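Local coordinates for PfkB (Polaromonas sp. JS666, PDB 4DU5), which probably acts as a pfkB-family kinase that transfers phosphate to a carbohydrate or a related small molecule, at residues Tyr89-Met94 with Val104-Thr109; Asn63-Leu68 with Glu97-Ser102. One frame throughout, in Å; residues are numbered along the deposited sequence.

Overall arrangement
Contact 1 (89-94 with 104-109) lies at the outer edge of the main sheet and contact 2 (63-68 with 97-102) closer in, over its neighbouring strands; both involve strand 100-106, and their centres are about 13 Å apart. The centre of contact 1 is about 19 Å from the centre of the chain, that of contact 2 about 12 Å. Both are only partly buried. Contact 1 is wholly apolar and joins a helix to the strand that follows it, whereas contact 2 brings in the neighbouring helix 60-70 and adds a glutamate paired with R70. Selenomethionine M94 of helix 85-95 ties the two regions together, its SE lying 4.0 Å from I66 CG1, and L91 also packs on C101.

Contact 1 (Tyr89-Met94 with Val104-Thr109)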
# COMPACT_ATOMS: atom_id res chain seq x y z
N TYR A 89 -13.68 0.49 1.24
CA TYR A 89 -13.93 -0.79 1.88
C TYR A 89 -14.09 -0.60 3.42
O TYR A 89 -15.04 -1.11 4.02
CB TYR A 89 -12.83 -1.79 1.53
CG TYR A 89 -12.83 -2.99 2.43
CD1 TYR A 89 -13.75 -4.03 2.24
CD2 TYR A 89 -11.96 -3.06 3.51
CE1 TYR A 89 -13.79 -5.13 3.12
CE2 TYR A 89 -11.99 -4.14 4.37
CZ TYR A 89 -12.90 -5.16 4.17
OH TYR A 89 -12.88 -6.21 5.03
N LEU A 90 -13.19 0.14 4.03
CA LEU A 90 -13.20 0.32 5.48
C LEU A 90 -14.45 1.03 5.97
O LEU A 90 -15.01 0.67 7.00
CB LEU A 90 -11.94 1.04 5.94
CG LEU A 90 -10.67 0.20 5.75
CD1 LEU A 90 -9.45 0.99 6.17
CD2 LEU A 90 -10.75 -1.13 6.49
N LEU A 91 -14.88 2.04 5.22
CA LEU A 91 -16.07 2.77 5.56
C LEU A 91 -17.28 1.84 5.48
O LEU A 91 -18.11 1.83 6.38
CB LEU A 91 -16.23 3.97 4.63
CG LEU A 91 -17.43 4.86 4.99
CD1 LEU A 91 -17.06 5.79 6.17
CD2 LEU A 91 -17.94 5.64 3.80
N ALA A 92 -17.38 1.07 4.41
CA ALA A 92 -18.51 0.17 4.21
C ALA A 92 -18.54 -1.04 5.14
O ALA A 92 -19.63 -1.52 5.49
CB ALA A 92 -18.57 -0.28 2.75
N ALA A 93 -17.37 -1.58 5.53
CA ALA A 93 -17.37 -2.75 6.42
C ALA A 93 -17.66 -2.31 7.85
O ALA A 93 -18.26 -3.04 8.61
CB ALA A 93 -16.07 -3.51 6.34
N MSE A 94 -17.25 -1.10 8.19
CA MSE A 94 -17.57 -0.51 9.48
C MSE A 94 -19.04 -0.13 9.63
O MSE A 94 -19.59 -0.24 10.72
CB MSE A 94 -16.69 0.70 9.71
CG MSE A 94 -16.09 0.73 11.06
SE MSE A 94 -15.09 -0.89 11.50
CE MSE A 94 -13.94 -1.05 9.91
N VAL A 104 -16.49 9.91 10.04
CA VAL A 104 -15.36 9.48 9.29
C VAL A 104 -15.21 10.40 8.08
O VAL A 104 -16.00 10.35 7.14
CB VAL A 104 -15.48 8.03 8.85
CG1 VAL A 104 -14.19 7.59 8.17
CG2 VAL A 104 -15.77 7.13 10.06
N VAL A 105 -14.21 11.27 8.15
CA VAL A 105 -13.87 12.09 7.01
C VAL A 105 -13.16 11.22 5.98
O VAL A 105 -12.12 10.62 6.26
CB VAL A 105 -12.95 13.25 7.41
CG1 VAL A 105 -12.60 14.10 6.19
CG2 VAL A 105 -13.59 14.11 8.51
N CYS A 106 -13.73 11.15 4.79
CA CYS A 106 -13.05 10.58 3.68
C CYS A 106 -12.45 11.71 2.85
O CYS A 106 -13.13 12.33 2.04
CB CYS A 106 -14.04 9.78 2.89
SG CYS A 106 -14.86 8.63 3.98
N ASP A 107 -11.17 11.97 3.08
CA ASP A 107 -10.42 13.04 2.46
C ASP A 107 -9.63 12.58 1.23
O ASP A 107 -8.58 11.95 1.39
CB ASP A 107 -9.43 13.58 3.48
CG ASP A 107 -8.59 14.72 2.96
OD1 ASP A 107 -8.45 14.87 1.73
OD2 ASP A 107 -8.06 15.47 3.81
N ALA A 108 -10.08 12.94 0.03
CA ALA A 108 -9.40 12.52 -1.20
C ALA A 108 -7.87 12.82 -1.34
O ALA A 108 -7.21 12.21 -2.17
CB ALA A 108 -10.16 12.99 -2.43
N THR A 109 -7.33 13.73 -0.52
CA THR A 109 -5.91 14.17 -0.61
C THR A 109 -4.95 13.32 0.23
O THR A 109 -3.73 13.58 0.30
CB THR A 109 -5.81 15.65 -0.14
OG1 THR A 109 -6.46 16.48 -1.10
CG2 THR A 109 -4.34 16.11 0.04
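Apolar packing between L91 and the pair V104 and C106 makes up this small contact. L91 CD1 makes the closest approaches, lying 3.8 Å from V104 CB with V104 CG1 scarcely farther away. CB of L91 already points at the strand, and with CG anti to the backbone N (chi1 -176°) the branch lies beside the carbonyl carbon and brings CD1 to V104; leucine and valine slide past each other, the two side chains running in opposite directions. Toward C106 SG the two methyls of L91 are nearly equally close, CD1 at 4.2 Å and CD2 at 4.3 Å. L91 thus spans two strand residues that face the helix, while V105 between them turns its side chain away and packs on R80. V104 also packs on W77.

The strand side carries its own polar bonding. V105 pairs through its backbone with S79 and L81, and D107 continues the pairing with L81. At the strand's exit D107 OD1 accepts from T109 N at 2.8 Å, forming an Asx turn, while OD2 is held in a salt bridge by R80; both carboxylate oxygens therefore have partners.

Helix 85-95 packed against strand 100-106, which lies parallel beside strand 75-81, completes a beta-alpha-beta crossover at the edge of the alpha/beta sheet characteristic of pfkB-family kinases.

Contact 2 (Asn63-Leu68 with Glu97-Ser102); sequences NVAIGL and EGIDCS
With CG1 beside its backbone N (chi1 -58°) and an extended chi2 of 168°, I99 sends CD1 out to A65 and I66, while E97, bent at chi2 (-67°), folds its carboxylate back over the I66 branch methyl. The contact thus sets helix 60-70 against the connection between helix 85-95 and strand 100-106 of a beta-alpha-beta unit. Helix 85-95 ends in a Schellman motif: G98, with positive phi, is the first residue to leave the helical conformation, and residues on either side of it, E97 and I99, both direct their CB atoms at the neighbouring helix.

I99 CD1 lies 4.0 Å from A65 CB and equally near the backbone N of I66, resting on the helix surface, with I66 CG1 also near this methyl at 4.3 Å. A65 also packs on T31 and V75, and I99 on W77, so this half of the contact merges with the layer over the sheet. Selenomethionine M94 touches both I66 and I99 and fills in from helix 85-95.

E97 passes I66 at a slant, and here an aliphatic methyl meets a charged group. A salt bridge from R70, the last residue of helix 60-70, to E97 OE1 fastens the connection to that helix's end and probably helps to hold the glutamate in its bent form. The oxygen gripped by R70 is also the one nearest the isoleucine: I66 CG2 lies 3.7 Å from E97 OE1.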
# COMPACT_ATOMS: atom_id res chain seq x y z
N ASN A 63 -11.97 -2.78 16.21
CA ASN A 63 -12.33 -4.12 16.71
C ASN A 63 -13.23 -4.00 17.94
O ASN A 63 -14.26 -4.68 18.02
CB ASN A 63 -11.09 -4.96 17.02
CG ASN A 63 -10.14 -5.04 15.83
OD1 ASN A 63 -10.57 -5.20 14.67
ND2 ASN A 63 -8.83 -4.93 16.10
N VAL A 64 -12.89 -3.10 18.86
CA VAL A 64 -13.73 -2.92 20.03
C VAL A 64 -15.13 -2.40 19.61
O VAL A 64 -16.18 -2.82 20.16
CB VAL A 64 -13.04 -2.03 21.13
CG1 VAL A 64 -13.99 -1.57 22.21
CG2 VAL A 64 -11.96 -2.78 21.77
N ALA A 65 -15.12 -1.50 18.63
CA ALA A 65 -16.34 -0.89 18.14
C ALA A 65 -17.25 -1.95 17.50
O ALA A 65 -18.41 -2.00 17.80
CB ALA A 65 -16.02 0.22 17.20
N ILE A 66 -16.72 -2.80 16.65
CA ILE A 66 -17.47 -3.92 16.06
C ILE A 66 -18.12 -4.90 17.07
O ILE A 66 -19.20 -5.42 16.84
CB ILE A 66 -16.52 -4.77 15.17
CG1 ILE A 66 -15.88 -3.94 14.04
CG2 ILE A 66 -17.21 -6.04 14.66
CD1 ILE A 66 -15.12 -4.82 13.00
N GLY A 67 -17.43 -5.19 18.16
CA GLY A 67 -17.98 -6.03 19.22
C GLY A 67 -19.10 -5.37 19.99
O GLY A 67 -20.18 -5.94 20.10
N LEU A 68 -18.85 -4.18 20.54
CA LEU A 68 -19.90 -3.36 21.11
C LEU A 68 -21.09 -3.16 20.20
O LEU A 68 -22.21 -3.12 20.70
CB LEU A 68 -19.40 -1.97 21.47
CG LEU A 68 -18.25 -1.75 22.42
CD1 LEU A 68 -18.04 -0.24 22.57
CD2 LEU A 68 -18.49 -2.41 23.77
N GLU A 97 -21.75 -2.94 10.05
CA GLU A 97 -21.78 -3.47 11.40
C GLU A 97 -22.73 -2.68 12.28
O GLU A 97 -22.94 -3.05 13.42
CB GLU A 97 -20.36 -3.52 12.02
CG GLU A 97 -19.46 -4.68 11.54
CD GLU A 97 -19.93 -6.08 11.99
OE1 GLU A 97 -19.22 -7.06 11.70
OE2 GLU A 97 -21.01 -6.21 12.63
N GLY A 98 -23.29 -1.60 11.76
CA GLY A 98 -24.17 -0.73 12.54
C GLY A 98 -23.51 0.44 13.26
O GLY A 98 -24.16 1.14 14.04
N ILE A 99 -22.22 0.67 12.99
CA ILE A 99 -21.47 1.77 13.58
C ILE A 99 -21.80 3.09 12.92
O ILE A 99 -21.79 3.18 11.70
CB ILE A 99 -19.95 1.54 13.47
CG1 ILE A 99 -19.58 0.21 14.15
CG2 ILE A 99 -19.18 2.69 14.08
CD1 ILE A 99 -18.18 -0.31 13.88
N ASP A 100 -22.12 4.11 13.72
CA ASP A 100 -22.27 5.49 13.23
C ASP A 100 -20.95 6.03 12.61
O ASP A 100 -20.00 6.41 13.29
CB ASP A 100 -22.84 6.40 14.34
CG ASP A 100 -22.83 7.92 13.98
OD1 ASP A 100 -21.97 8.39 13.20
OD2 ASP A 100 -23.66 8.68 14.55
N CYS A 101 -20.91 6.06 11.28
CA CYS A 101 -19.72 6.54 10.56
C CYS A 101 -19.73 8.03 10.10
O CYS A 101 -18.82 8.49 9.42
CB CYS A 101 -19.43 5.58 9.39
SG CYS A 101 -18.81 3.94 9.94
N SER A 102 -20.75 8.77 10.49
CA SER A 102 -20.90 10.18 10.11
C SER A 102 -19.66 11.02 10.36
O SER A 102 -19.50 12.08 9.77
CB SER A 102 -22.11 10.80 10.83
OG SER A 102 -21.96 10.67 12.23